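Local coordinates for protein contact-dependent inhibitor A (Escherichia coli NC101, PDB 5I4Q) that is the toxin domain of a contact-dependent growth inhibition system, probably an RNA-cleaving nuclease, bound here by its immunity protein, at residues K9-F12 against Y17-D20; G14-Y17 against M22-S25; Q35-P40 against H85-K90; F41-E46 against A70-I75; K53-P58 against Y64-G69. All blocks are in the same frame, centred on the assembly; numbering follows the deposited sequence.

Interaction 1 (K9-F12 against Y17-D20)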
# COMPACT_ATOMS: atom_id res chain seq x y z
N LYS A 9 -35.79 15.91 -7.48
CA LYS A 9 -35.43 16.36 -6.16
C LYS A 9 -35.54 15.20 -5.18
O LYS A 9 -36.45 14.39 -5.26
CB LYS A 9 -36.34 17.54 -5.78
CG LYS A 9 -36.36 17.96 -4.31
CD LYS A 9 -37.23 19.21 -4.13
CE LYS A 9 -37.51 19.54 -2.66
NZ LYS A 9 -38.55 18.66 -2.06
N ILE A 10 -34.55 15.10 -4.28
CA ILE A 10 -34.60 14.18 -3.16
C ILE A 10 -35.30 14.93 -2.01
O ILE A 10 -34.88 16.04 -1.61
CB ILE A 10 -33.18 13.69 -2.77
CG1 ILE A 10 -32.58 12.84 -3.91
CG2 ILE A 10 -33.22 12.88 -1.48
CD1 ILE A 10 -31.11 12.41 -3.77
N SER A 11 -36.37 14.33 -1.50
CA SER A 11 -37.13 14.91 -0.38
C SER A 11 -36.67 14.30 0.93
O SER A 11 -36.27 13.13 0.98
CB SER A 11 -38.63 14.64 -0.53
OG SER A 11 -39.03 14.93 -1.85
N PHE A 12 -36.76 15.12 1.97
CA PHE A 12 -36.34 14.74 3.30
C PHE A 12 -37.43 15.15 4.28
O PHE A 12 -37.75 16.33 4.37
CB PHE A 12 -35.03 15.47 3.66
CG PHE A 12 -34.50 15.13 5.01
CD1 PHE A 12 -34.23 13.82 5.35
CD2 PHE A 12 -34.27 16.12 5.95
CE1 PHE A 12 -33.74 13.49 6.60
CE2 PHE A 12 -33.79 15.81 7.20
CZ PHE A 12 -33.51 14.49 7.53
N TYR A 17 -34.98 9.85 3.32
CA TYR A 17 -34.75 10.52 2.07
C TYR A 17 -35.50 9.71 1.01
O TYR A 17 -35.39 8.47 0.96
CB TYR A 17 -33.23 10.58 1.74
CG TYR A 17 -32.38 11.49 2.61
CD1 TYR A 17 -32.36 12.87 2.41
CD2 TYR A 17 -31.59 10.97 3.64
CE1 TYR A 17 -31.57 13.70 3.20
CE2 TYR A 17 -30.83 11.78 4.45
CZ TYR A 17 -30.80 13.15 4.22
OH TYR A 17 -30.01 13.93 5.03
N THR A 18 -36.21 10.41 0.12
CA THR A 18 -37.11 9.74 -0.79
C THR A 18 -36.99 10.35 -2.15
O THR A 18 -36.80 11.55 -2.27
CB THR A 18 -38.60 9.88 -0.30
OG1 THR A 18 -38.95 11.26 -0.25
CG2 THR A 18 -38.83 9.35 1.11
N VAL A 19 -37.10 9.51 -3.18
CA VAL A 19 -37.12 9.96 -4.58
C VAL A 19 -37.42 8.76 -5.50
O VAL A 19 -36.92 7.65 -5.21
CB VAL A 19 -35.79 10.62 -4.99
CG1 VAL A 19 -34.67 9.62 -4.92
CG2 VAL A 19 -35.84 11.21 -6.40
N ASP A 20 -38.22 8.98 -6.56
CA ASP A 20 -38.54 7.96 -7.59
C ASP A 20 -39.16 6.70 -6.99
O ASP A 20 -38.93 5.56 -7.44
CB ASP A 20 -37.25 7.59 -8.34
CG ASP A 20 -37.47 7.15 -9.80
OD1 ASP A 20 -38.53 7.45 -10.40
OD2 ASP A 20 -36.54 6.52 -10.36
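Phe12 and Tyr17 form an offset ring stack at one end of the antiparallel hairpin that joins strands 8-12 and 16-19, the first two strands of a three-stranded sheet. The ring centroids are 4.5 Å apart and the planes meet at 23°. Phe12 CD1 lies over one face of the tyrosine, displaced toward its rim and closest to Tyr17 CE1 (3.4 Å). With CG anti to the backbone N (chi1 -179°), the Phe12 ring reaches past the end of its own strand, where one face of the Tyr17 ring meets it. Next along, Ser11 and Thr18 make the hydrogen-bonded pair: Ser11 N gives to Thr18 O and Thr18 N gives to Ser11 O, each at 2.9 Å. Ser11 O also receives a weak bond from Thr18 OG1 (3.5 Å) and a CA-H contact from Tyr17, a threefold hold on one carbonyl. Beyond Ser11 the pairing lapses, and Ile10 takes over with its two branches. CG2 leans on Tyr17 CB at 4.0 Å, while CG1 meets Val19 CG1 at the same distance. Val19 CG2, on the other branch, touches Lys9 O at 3.4 Å. One face of this hairpin is thus apolar and aromatic, the other carries the small hydroxyl residues. Tyr29 of helix 26-34 packs on Ile10 and on the Tyr17 ring, whose OH is hydrogen-bonded to Glu30 of the same helix. Phe41 of helix 40-48 closes on Ile10 and Val19, and at Lys9 the sheet continues into an antiparallel strand of another protein's chain.

Interaction 2 (G14-Y17 against M22-S25)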
# COMPACT_ATOMS: atom_id res chain seq x y z
N GLY A 14 -37.15 14.45 7.72
CA GLY A 14 -36.60 14.26 9.07
C GLY A 14 -36.17 12.82 9.34
O GLY A 14 -35.19 12.58 10.08
N ASP A 15 -36.89 11.86 8.76
CA ASP A 15 -36.63 10.43 8.98
C ASP A 15 -36.10 9.70 7.76
O ASP A 15 -35.44 8.71 7.91
CB ASP A 15 -37.91 9.68 9.36
CG ASP A 15 -38.61 10.28 10.57
OD1 ASP A 15 -38.01 10.29 11.65
OD2 ASP A 15 -39.78 10.70 10.42
N PHE A 16 -36.50 10.12 6.57
CA PHE A 16 -36.19 9.40 5.34
C PHE A 16 -35.82 10.34 4.23
O PHE A 16 -36.28 11.47 4.18
CB PHE A 16 -37.38 8.58 4.82
CG PHE A 16 -37.78 7.47 5.73
CD1 PHE A 16 -37.08 6.29 5.76
CD2 PHE A 16 -38.89 7.60 6.55
CE1 PHE A 16 -37.45 5.25 6.60
CE2 PHE A 16 -39.28 6.57 7.39
CZ PHE A 16 -38.56 5.39 7.42
N TYR A 17 -34.98 9.85 3.32
CA TYR A 17 -34.75 10.52 2.07
C TYR A 17 -35.50 9.71 1.01
O TYR A 17 -35.39 8.47 0.96
CB TYR A 17 -33.23 10.58 1.74
CG TYR A 17 -32.38 11.49 2.61
CD1 TYR A 17 -32.36 12.87 2.41
CD2 TYR A 17 -31.59 10.97 3.64
CE1 TYR A 17 -31.57 13.70 3.20
CE2 TYR A 17 -30.83 11.78 4.45
CZ TYR A 17 -30.80 13.15 4.22
OH TYR A 17 -30.01 13.93 5.03
N MSE A 22 -38.31 5.36 -4.21
CA MSE A 22 -37.37 4.69 -3.32
C MSE A 22 -37.18 5.50 -2.06
O MSE A 22 -37.31 6.74 -2.07
CB MSE A 22 -36.03 4.54 -3.98
CG MSE A 22 -36.02 3.57 -5.16
SE MSE A 22 -34.29 3.66 -6.12
CE MSE A 22 -34.49 5.34 -7.15
N LYS A 23 -36.81 4.84 -0.97
CA LYS A 23 -36.44 5.58 0.21
C LYS A 23 -35.41 4.88 1.05
O LYS A 23 -35.32 3.66 1.05
CB LYS A 23 -37.69 5.99 1.02
CG LYS A 23 -38.18 4.98 2.03
CD LYS A 23 -39.46 5.51 2.70
CE LYS A 23 -40.13 4.44 3.57
NZ LYS A 23 -41.47 4.85 4.10
N PHE A 24 -34.62 5.71 1.73
CA PHE A 24 -33.58 5.32 2.68
C PHE A 24 -33.77 6.05 4.00
O PHE A 24 -34.02 7.24 4.00
CB PHE A 24 -32.20 5.76 2.18
CG PHE A 24 -31.62 4.89 1.10
CD1 PHE A 24 -31.97 5.07 -0.24
CD2 PHE A 24 -30.69 3.91 1.41
CE1 PHE A 24 -31.43 4.26 -1.23
CE2 PHE A 24 -30.15 3.12 0.44
CZ PHE A 24 -30.52 3.29 -0.89
N SER A 25 -33.59 5.37 5.13
CA SER A 25 -33.52 6.13 6.42
C SER A 25 -32.38 7.17 6.39
O SER A 25 -31.38 7.03 5.67
CB SER A 25 -33.36 5.22 7.63
OG SER A 25 -32.03 4.81 7.79
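Tyr17 and Phe24 are the hydrogen-bonded pair of an antiparallel hairpin, with Tyr17 N to Phe24 O at 2.9 Å and Phe24 N to Tyr17 O at 3.0 Å, and beside them Phe16 and Ser25 form a non-hydrogen-bonded pair. Phe24 O additionally faces the CA-H of Phe16 at 3.3 Å and sits near the edge of that residue's ring. The main side-chain event is Lys23 laid over Phe16. Its CG is wedged between the backbone N and the carbonyl carbon (chi1 87°), and from there the extended chain rises across the phenyl face. CE stands above the middle of the ring, 4.1 Å from the Phe16 centroid, a CH-pi contact. NZ follows at 4.4 Å from that centroid, only 13° off the ring normal, so the ammonium makes a cation-pi contact as well. Gln82 of strand 82-88 packs on both residues. Ser25 CA comes against Phe16 CD1 at 3.6 Å. Ser25, last residue of strand 22-25, is also the N-cap of helix 26-34, its OG accepting from Tyr28 N. The Phe24 ring is covered by Tyr29, Leu32 and, edge-to-face, Phe41. The two sides of the hairpin therefore differ in chemistry: Phe24 is buried under the helices, whereas on the more open side the lysine sets both its methylenes and its ammonium over an aromatic face.

Interaction 3 (Q35-P40 against H85-K90)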
# COMPACT_ATOMS: atom_id res chain seq x y z
N GLN A 35 -19.12 6.00 4.08
CA GLN A 35 -18.23 4.83 4.05
C GLN A 35 -17.60 4.55 2.69
O GLN A 35 -16.92 3.56 2.51
CB GLN A 35 -18.99 3.59 4.34
CG GLN A 35 -19.34 3.36 5.75
CD GLN A 35 -19.79 1.91 5.91
OE1 GLN A 35 -20.03 1.21 4.91
NE2 GLN A 35 -19.87 1.44 7.16
N GLY A 36 -17.86 5.40 1.72
CA GLY A 36 -17.27 5.21 0.44
C GLY A 36 -18.14 4.39 -0.49
O GLY A 36 -17.61 3.82 -1.46
N ARG A 37 -19.45 4.36 -0.22
CA ARG A 37 -20.43 3.74 -1.11
C ARG A 37 -21.47 4.75 -1.59
O ARG A 37 -22.63 4.71 -1.17
CB ARG A 37 -21.08 2.55 -0.45
CG ARG A 37 -20.11 1.37 -0.35
CD ARG A 37 -20.21 0.66 0.97
NE ARG A 37 -21.30 -0.30 0.98
CZ ARG A 37 -21.57 -1.08 2.01
NH1 ARG A 37 -20.85 -1.03 3.13
NH2 ARG A 37 -22.58 -1.91 1.93
N PRO A 38 -21.03 5.71 -2.41
CA PRO A 38 -21.89 6.82 -2.77
C PRO A 38 -23.00 6.43 -3.74
O PRO A 38 -23.02 5.32 -4.30
CB PRO A 38 -20.93 7.81 -3.43
CG PRO A 38 -19.86 6.91 -4.01
CD PRO A 38 -19.67 5.88 -2.96
N ALA A 39 -23.93 7.36 -3.86
CA ALA A 39 -25.05 7.32 -4.78
C ALA A 39 -25.90 6.07 -4.55
O ALA A 39 -26.05 5.28 -5.46
CB ALA A 39 -24.55 7.37 -6.20
N PRO A 40 -26.45 5.92 -3.34
CA PRO A 40 -27.29 4.79 -3.00
C PRO A 40 -28.58 4.65 -3.81
O PRO A 40 -29.03 3.56 -3.97
CB PRO A 40 -27.68 5.05 -1.56
CG PRO A 40 -26.77 6.06 -1.05
CD PRO A 40 -26.33 6.86 -2.20
N HIS A 85 -31.14 -2.30 3.32
CA HIS A 85 -29.75 -2.65 3.25
C HIS A 85 -29.33 -2.97 1.81
O HIS A 85 -30.04 -3.65 1.09
CB HIS A 85 -29.48 -3.84 4.13
CG HIS A 85 -28.04 -4.25 4.15
ND1 HIS A 85 -27.58 -5.39 3.54
CD2 HIS A 85 -26.97 -3.67 4.73
CE1 HIS A 85 -26.28 -5.49 3.72
NE2 HIS A 85 -25.88 -4.45 4.45
N ILE A 86 -28.15 -2.50 1.42
CA ILE A 86 -27.58 -2.75 0.13
C ILE A 86 -26.03 -2.81 0.28
O ILE A 86 -25.45 -2.01 0.98
CB ILE A 86 -28.01 -1.66 -0.86
CG1 ILE A 86 -27.49 -1.94 -2.26
CG2 ILE A 86 -27.57 -0.30 -0.39
CD1 ILE A 86 -28.34 -1.32 -3.36
N GLN A 87 -25.41 -3.82 -0.34
CA GLN A 87 -23.95 -4.00 -0.35
C GLN A 87 -23.54 -4.85 -1.56
O GLN A 87 -24.41 -5.54 -2.15
CB GLN A 87 -23.48 -4.67 0.93
CG GLN A 87 -23.73 -6.15 1.03
CD GLN A 87 -22.97 -6.81 2.20
OE1 GLN A 87 -21.79 -6.54 2.46
NE2 GLN A 87 -23.62 -7.71 2.83
N PRO A 88 -22.23 -4.83 -1.93
CA PRO A 88 -21.77 -5.70 -3.04
C PRO A 88 -21.91 -7.17 -2.68
O PRO A 88 -21.94 -7.51 -1.51
CB PRO A 88 -20.30 -5.27 -3.24
CG PRO A 88 -20.27 -3.84 -2.72
CD PRO A 88 -21.15 -3.93 -1.50
N VAL A 89 -22.06 -8.05 -3.65
CA VAL A 89 -22.18 -9.47 -3.31
C VAL A 89 -20.89 -9.99 -2.71
O VAL A 89 -19.84 -9.39 -2.90
CB VAL A 89 -22.55 -10.35 -4.52
CG1 VAL A 89 -23.94 -9.98 -5.03
CG2 VAL A 89 -21.50 -10.25 -5.64
N LYS A 90 -20.97 -11.12 -2.03
CA LYS A 90 -19.80 -11.77 -1.48
C LYS A 90 -18.80 -12.06 -2.59
O LYS A 90 -19.15 -12.53 -3.65
CB LYS A 90 -20.20 -13.04 -0.73
CG LYS A 90 -19.08 -13.62 0.12
CD LYS A 90 -19.42 -15.01 0.62
CE LYS A 90 -18.26 -15.56 1.42
NZ LYS A 90 -18.65 -16.87 1.98
O HOH W 1 -23.51 -0.50 -1.13
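Arg37 NH2 reaches the carbonyl of Ile86, 3.0 Å from Ile86 O, in a weak, bent bond (126° at the hydrogen), with the oxygen near the guanidinium plane, at its edge. A water reinforces the approach: it accepts from Arg37 NE at 3.1 Å and donates to Ile86 O at 3.2 Å, so the carbonyl has both a direct and a bridged link to the same side chain. NH2 also lies tightly against Gln87 CB (3.1 Å); the two side chains run side by side in the same direction, with the guanidinium and amide planes 23° from parallel. Bends at chi2 and chi3 turn the guanidinium onto strand 82-88, the last of the four-stranded antiparallel sheet. Arg37 is carried by the short connection between two helices: Gly36, with positive phi, closes helix 26-34 in a Schellman motif, and Ala39 is the N-cap residue of helix 40-48. The Arg37 carbonyl itself has a weak bond from Gln43. Ile86 N is hydrogen-bonded to Tyr28 OH, which fixes the strand from the first helix. On the outside stands the immunity protein, Contact-dependent inhibitor I, whose Asp84 salt-bridges Arg37 NH2 and accepts from His85 NE2, while its Tyr81 O accepts from Gln87 NE2.

Interaction 4 (F41-E46 against A70-I75)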
# COMPACT_ATOMS: atom_id res chain seq x y z
N PHE A 41 -29.17 5.74 -4.27
CA PHE A 41 -30.35 5.65 -5.13
C PHE A 41 -29.97 5.12 -6.48
O PHE A 41 -30.72 4.30 -7.06
CB PHE A 41 -31.06 6.99 -5.26
CG PHE A 41 -31.83 7.38 -4.03
CD1 PHE A 41 -33.03 6.75 -3.71
CD2 PHE A 41 -31.38 8.37 -3.21
CE1 PHE A 41 -33.75 7.12 -2.59
CE2 PHE A 41 -32.11 8.76 -2.11
CZ PHE A 41 -33.28 8.12 -1.79
N VAL A 42 -28.85 5.59 -6.99
CA VAL A 42 -28.34 5.04 -8.25
C VAL A 42 -28.03 3.53 -8.11
O VAL A 42 -28.46 2.74 -8.93
CB VAL A 42 -27.10 5.79 -8.70
CG1 VAL A 42 -26.46 5.06 -9.87
CG2 VAL A 42 -27.47 7.21 -9.07
N GLN A 43 -27.35 3.13 -7.03
CA GLN A 43 -27.10 1.69 -6.79
C GLN A 43 -28.42 0.88 -6.77
O GLN A 43 -28.54 -0.19 -7.39
CB GLN A 43 -26.38 1.45 -5.47
CG GLN A 43 -24.98 2.07 -5.33
CD GLN A 43 -24.41 1.83 -3.92
OE1 GLN A 43 -24.44 0.70 -3.40
NE2 GLN A 43 -23.91 2.89 -3.28
N ALA A 44 -29.41 1.37 -6.02
CA ALA A 44 -30.66 0.59 -5.82
C ALA A 44 -31.44 0.49 -7.13
O ALA A 44 -32.03 -0.53 -7.46
CB ALA A 44 -31.52 1.26 -4.75
N ARG A 45 -31.45 1.57 -7.88
CA ARG A 45 -32.06 1.54 -9.20
C ARG A 45 -31.38 0.54 -10.12
O ARG A 45 -32.06 -0.22 -10.84
CB ARG A 45 -32.05 2.93 -9.83
CG ARG A 45 -32.70 3.00 -11.22
CD ARG A 45 -32.91 4.45 -11.65
NE ARG A 45 -31.63 5.09 -11.90
CZ ARG A 45 -31.47 6.38 -12.14
NH1 ARG A 45 -32.52 7.20 -12.19
NH2 ARG A 45 -30.23 6.86 -12.34
N GLU A 46 -30.06 0.50 -10.09
CA GLU A 46 -29.36 -0.52 -10.87
C GLU A 46 -29.87 -1.90 -10.49
O GLU A 46 -30.11 -2.74 -11.36
CB GLU A 46 -27.84 -0.47 -10.70
CG GLU A 46 -27.17 0.72 -11.38
CD GLU A 46 -27.54 0.85 -12.87
OE1 GLU A 46 -27.14 -0.01 -13.64
OE2 GLU A 46 -28.24 1.78 -13.27
N ALA A 70 -26.86 -6.73 -10.59
CA ALA A 70 -25.89 -5.69 -10.83
C ALA A 70 -24.72 -5.69 -9.87
O ALA A 70 -24.16 -4.65 -9.53
CB ALA A 70 -26.58 -4.34 -10.82
N GLY A 71 -24.33 -6.86 -9.43
CA GLY A 71 -23.21 -6.95 -8.50
C GLY A 71 -23.55 -6.64 -7.04
O GLY A 71 -22.69 -6.56 -6.23
N LEU A 72 -24.83 -6.49 -6.72
CA LEU A 72 -25.23 -6.09 -5.39
C LEU A 72 -26.40 -6.93 -4.90
O LEU A 72 -27.07 -7.59 -5.68
CB LEU A 72 -25.66 -4.61 -5.39
CG LEU A 72 -24.73 -3.56 -5.95
CD1 LEU A 72 -25.52 -2.42 -6.52
CD2 LEU A 72 -23.81 -3.02 -4.85
N GLU A 73 -26.59 -6.89 -3.58
CA GLU A 73 -27.64 -7.55 -2.83
C GLU A 73 -28.27 -6.45 -2.06
O GLU A 73 -27.59 -5.62 -1.40
CB GLU A 73 -27.15 -8.56 -1.80
CG GLU A 73 -26.27 -9.67 -2.35
CD GLU A 73 -25.52 -10.49 -1.28
OE1 GLU A 73 -25.73 -10.24 -0.07
OE2 GLU A 73 -24.69 -11.38 -1.66
N MSE A 74 -29.58 -6.50 -2.04
CA MSE A 74 -30.37 -5.48 -1.42
C MSE A 74 -31.54 -6.10 -0.69
O MSE A 74 -32.16 -7.08 -1.15
CB MSE A 74 -30.85 -4.61 -2.56
CG MSE A 74 -31.98 -3.75 -2.15
SE MSE A 74 -32.34 -2.48 -3.60
CE MSE A 74 -33.76 -3.41 -4.62
N ILE A 75 -31.88 -5.48 0.43
CA ILE A 75 -33.03 -5.83 1.21
C ILE A 75 -33.96 -4.62 1.06
O ILE A 75 -33.63 -3.49 1.47
CB ILE A 75 -32.62 -6.05 2.68
CG1 ILE A 75 -31.53 -7.14 2.80
CG2 ILE A 75 -33.83 -6.35 3.58
CD1 ILE A 75 -31.91 -8.53 2.33
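The Gln43 amide is the flat group that meets the strand, and it does so by its oxygen end: Leu72 CD2 comes to Gln43 OE1 at 4.0 Å. The amide nitrogen serves the loop before the helix, giving a hydrogen bond to Pro38 O, which helps fix how the amide is turned. The other leucine methyl, Leu72 CD1, rests against Gln43 O at 3.9 Å. The two side chains cross at about a right angle, one leucine methyl near the root of the glutamine and the other near its amide oxygen. One residue further along the helix, Ala44 CB receives the selenium of selenomethionine Met74 (SE to CB 4.0 Å). Met74 extends straight from the strand, CG anti to the backbone N (chi1 163°), and bends only at chi3, so that the selenium, not the terminal methyl, rests on the alanine. At the far end Ala70 CB touches Glu46 CB at 4.1 Å. Helix 40-48 thus lies across strand 72-77, with Val47 also packing on Leu72 and Met74. The contact is dispersive, between methyls, selenium and backbone; the Gln43 amide nitrogen is engaged in the preceding loop, and the Glu46 carboxylate pairs with a basic side chain of another protein's chain.

Interaction 5 (K53-P58 against Y64-G69)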
# COMPACT_ATOMS: atom_id res chain seq x y z
N LYS A 53 -32.76 -11.40 -9.10
CA LYS A 53 -33.27 -12.56 -8.41
C LYS A 53 -33.93 -12.07 -7.12
O LYS A 53 -33.33 -11.33 -6.33
CB LYS A 53 -32.10 -13.47 -8.09
CG LYS A 53 -32.40 -14.71 -7.25
CD LYS A 53 -31.22 -15.69 -7.36
CE LYS A 53 -31.08 -16.29 -8.79
NZ LYS A 53 -29.75 -16.92 -9.09
N ILE A 54 -35.18 -12.45 -6.91
CA ILE A 54 -35.97 -11.93 -5.83
C ILE A 54 -36.38 -13.10 -4.97
O ILE A 54 -36.83 -14.10 -5.47
CB ILE A 54 -37.20 -11.18 -6.37
CG1 ILE A 54 -36.74 -10.07 -7.30
CG2 ILE A 54 -38.01 -10.62 -5.21
CD1 ILE A 54 -37.82 -9.20 -7.91
N GLU A 55 -36.15 -12.97 -3.66
CA GLU A 55 -36.49 -14.00 -2.68
C GLU A 55 -36.99 -13.32 -1.39
O GLU A 55 -36.80 -12.10 -1.21
CB GLU A 55 -35.30 -14.89 -2.35
CG GLU A 55 -34.62 -15.60 -3.50
CD GLU A 55 -33.21 -16.10 -3.12
OE1 GLU A 55 -32.79 -17.13 -3.69
OE2 GLU A 55 -32.52 -15.46 -2.27
N PRO A 56 -37.59 -14.10 -0.46
CA PRO A 56 -37.92 -13.51 0.84
C PRO A 56 -36.66 -13.05 1.57
O PRO A 56 -35.63 -13.65 1.38
CB PRO A 56 -38.59 -14.66 1.60
CG PRO A 56 -39.05 -15.62 0.53
CD PRO A 56 -37.99 -15.52 -0.53
N ASP A 57 -36.76 -12.01 2.40
CA ASP A 57 -35.64 -11.68 3.29
C ASP A 57 -35.23 -12.92 4.11
O ASP A 57 -36.03 -13.41 4.88
CB ASP A 57 -36.06 -10.56 4.23
CG ASP A 57 -34.95 -10.14 5.22
OD1 ASP A 57 -33.80 -10.64 5.11
OD2 ASP A 57 -35.23 -9.28 6.11
N PRO A 58 -33.98 -13.41 3.96
CA PRO A 58 -33.57 -14.57 4.78
C PRO A 58 -33.63 -14.31 6.30
O PRO A 58 -33.84 -15.22 7.05
CB PRO A 58 -32.13 -14.85 4.35
CG PRO A 58 -31.84 -13.96 3.20
CD PRO A 58 -32.90 -12.91 3.11
N TYR A 64 -40.11 -7.22 3.69
CA TYR A 64 -38.86 -7.06 2.96
C TYR A 64 -38.57 -8.28 2.13
O TYR A 64 -38.94 -9.38 2.51
CB TYR A 64 -37.67 -6.75 3.91
CG TYR A 64 -37.62 -5.30 4.36
CD1 TYR A 64 -38.27 -4.88 5.52
CD2 TYR A 64 -36.94 -4.35 3.63
CE1 TYR A 64 -38.23 -3.55 5.92
CE2 TYR A 64 -36.89 -3.04 4.02
CZ TYR A 64 -37.51 -2.63 5.19
OH TYR A 64 -37.46 -1.31 5.53
N LEU A 65 -37.87 -8.04 1.01
CA LEU A 65 -37.35 -9.11 0.16
C LEU A 65 -35.88 -8.90 -0.13
O LEU A 65 -35.38 -7.78 -0.10
CB LEU A 65 -38.10 -9.14 -1.18
CG LEU A 65 -39.61 -9.20 -1.08
CD1 LEU A 65 -40.27 -8.64 -2.33
CD2 LEU A 65 -40.00 -10.64 -0.82
N ARG A 66 -35.20 -9.99 -0.45
CA ARG A 66 -33.85 -9.90 -0.94
C ARG A 66 -33.80 -9.90 -2.46
O ARG A 66 -34.26 -10.84 -3.09
CB ARG A 66 -33.08 -11.07 -0.43
CG ARG A 66 -31.58 -10.93 -0.55
CD ARG A 66 -30.99 -12.32 -0.64
NE ARG A 66 -29.53 -12.31 -0.67
CZ ARG A 66 -28.77 -12.62 -1.73
NH1 ARG A 66 -29.31 -12.98 -2.90
NH2 ARG A 66 -27.44 -12.55 -1.61
N TYR A 67 -33.17 -8.86 -3.02
CA TYR A 67 -32.95 -8.69 -4.43
C TYR A 67 -31.45 -8.79 -4.72
O TYR A 67 -30.60 -8.21 -4.00
CB TYR A 67 -33.38 -7.29 -4.85
CG TYR A 67 -34.85 -7.03 -4.94
CD1 TYR A 67 -35.68 -7.14 -3.82
CD2 TYR A 67 -35.42 -6.57 -6.13
CE1 TYR A 67 -37.04 -6.84 -3.90
CE2 TYR A 67 -36.77 -6.27 -6.21
CZ TYR A 67 -37.57 -6.42 -5.09
OH TYR A 67 -38.90 -6.14 -5.18
N GLU A 68 -31.11 -9.49 -5.79
CA GLU A 68 -29.72 -9.64 -6.17
C GLU A 68 -29.53 -9.39 -7.66
O GLU A 68 -30.12 -10.07 -8.48
CB GLU A 68 -29.23 -11.03 -5.84
CG GLU A 68 -27.71 -11.16 -6.00
CD GLU A 68 -27.15 -12.46 -5.42
OE1 GLU A 68 -27.95 -13.26 -4.86
OE2 GLU A 68 -25.92 -12.69 -5.55
N GLY A 69 -28.67 -8.44 -8.00
CA GLY A 69 -28.41 -8.10 -9.36
C GLY A 69 -27.45 -6.94 -9.43
O GLY A 69 -27.22 -6.29 -8.44
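Ile54 turns CG1 beside its backbone N (chi1 -57°) and Tyr67 does the same with its ring (chi1 -74°), so the two side chains of this antiparallel beta hairpin run alongside each other in the same direction. Ile54 CG1 lies over one face of the phenol, 4.1 Å from the Tyr67 centroid in a CH-pi contact, and Ile54 CD1 reaches Tyr67 CE2 at 3.5 Å. Two hydrogen-bonded pairs hold strands 53-56 and 65-69: Lys53 with Glu68, where Glu68 N gives to Lys53 O at 2.9 Å, and Glu55 with Arg66, where Arg66 N gives to Glu55 O at 2.8 Å. Each pair has its return bond. The non-hydrogen-bonded Ile54-Tyr67 pair between them adds CA-H contacts to carbonyls of the facing strand. On the face of the charged residues, Arg66 lies extended beside Glu55, yet NH1 is 4.1 Å from Glu55 OE2, too far for a salt bridge. Arg66 pairs instead with Glu68, at a modelled length too short to be trusted, and with Glu73 of the next strand. Its CB packs crosswise on Pro58 CD (4.0 Å). Past Pro56 the regular pairing ends although the chains stay close, and Asp57, whose OD1 forms a salt bridge with Arg85 of Contact-dependent inhibitor I, makes a weak backbone bond, from Asp57 N to Tyr64 O at 3.4 Å.

Interactions 1 and 2 share Tyr17 and strand 16-19 and build the three-stranded sheet; interaction 5 is a hairpin of the four-stranded sheet, on the other side of the chain's centre, about 23 Å from interaction 1 between centres. These three are partly buried or superficial, and combine regular backbone bonding with aromatic or charged side chains. Interactions 3 and 4 are buried, tie distant parts of the chain and lack strand pairing between their segments: one depends on a guanidinium and a water, the other on apolar packing. Phe41, on helix 40-48 of interaction 4, touches residues of interactions 1 and 2. Interactions 3, 4 and 5 all reach the four-stranded sheet, where backbone bonds join His85 to Ile75 and Met74 to Tyr67.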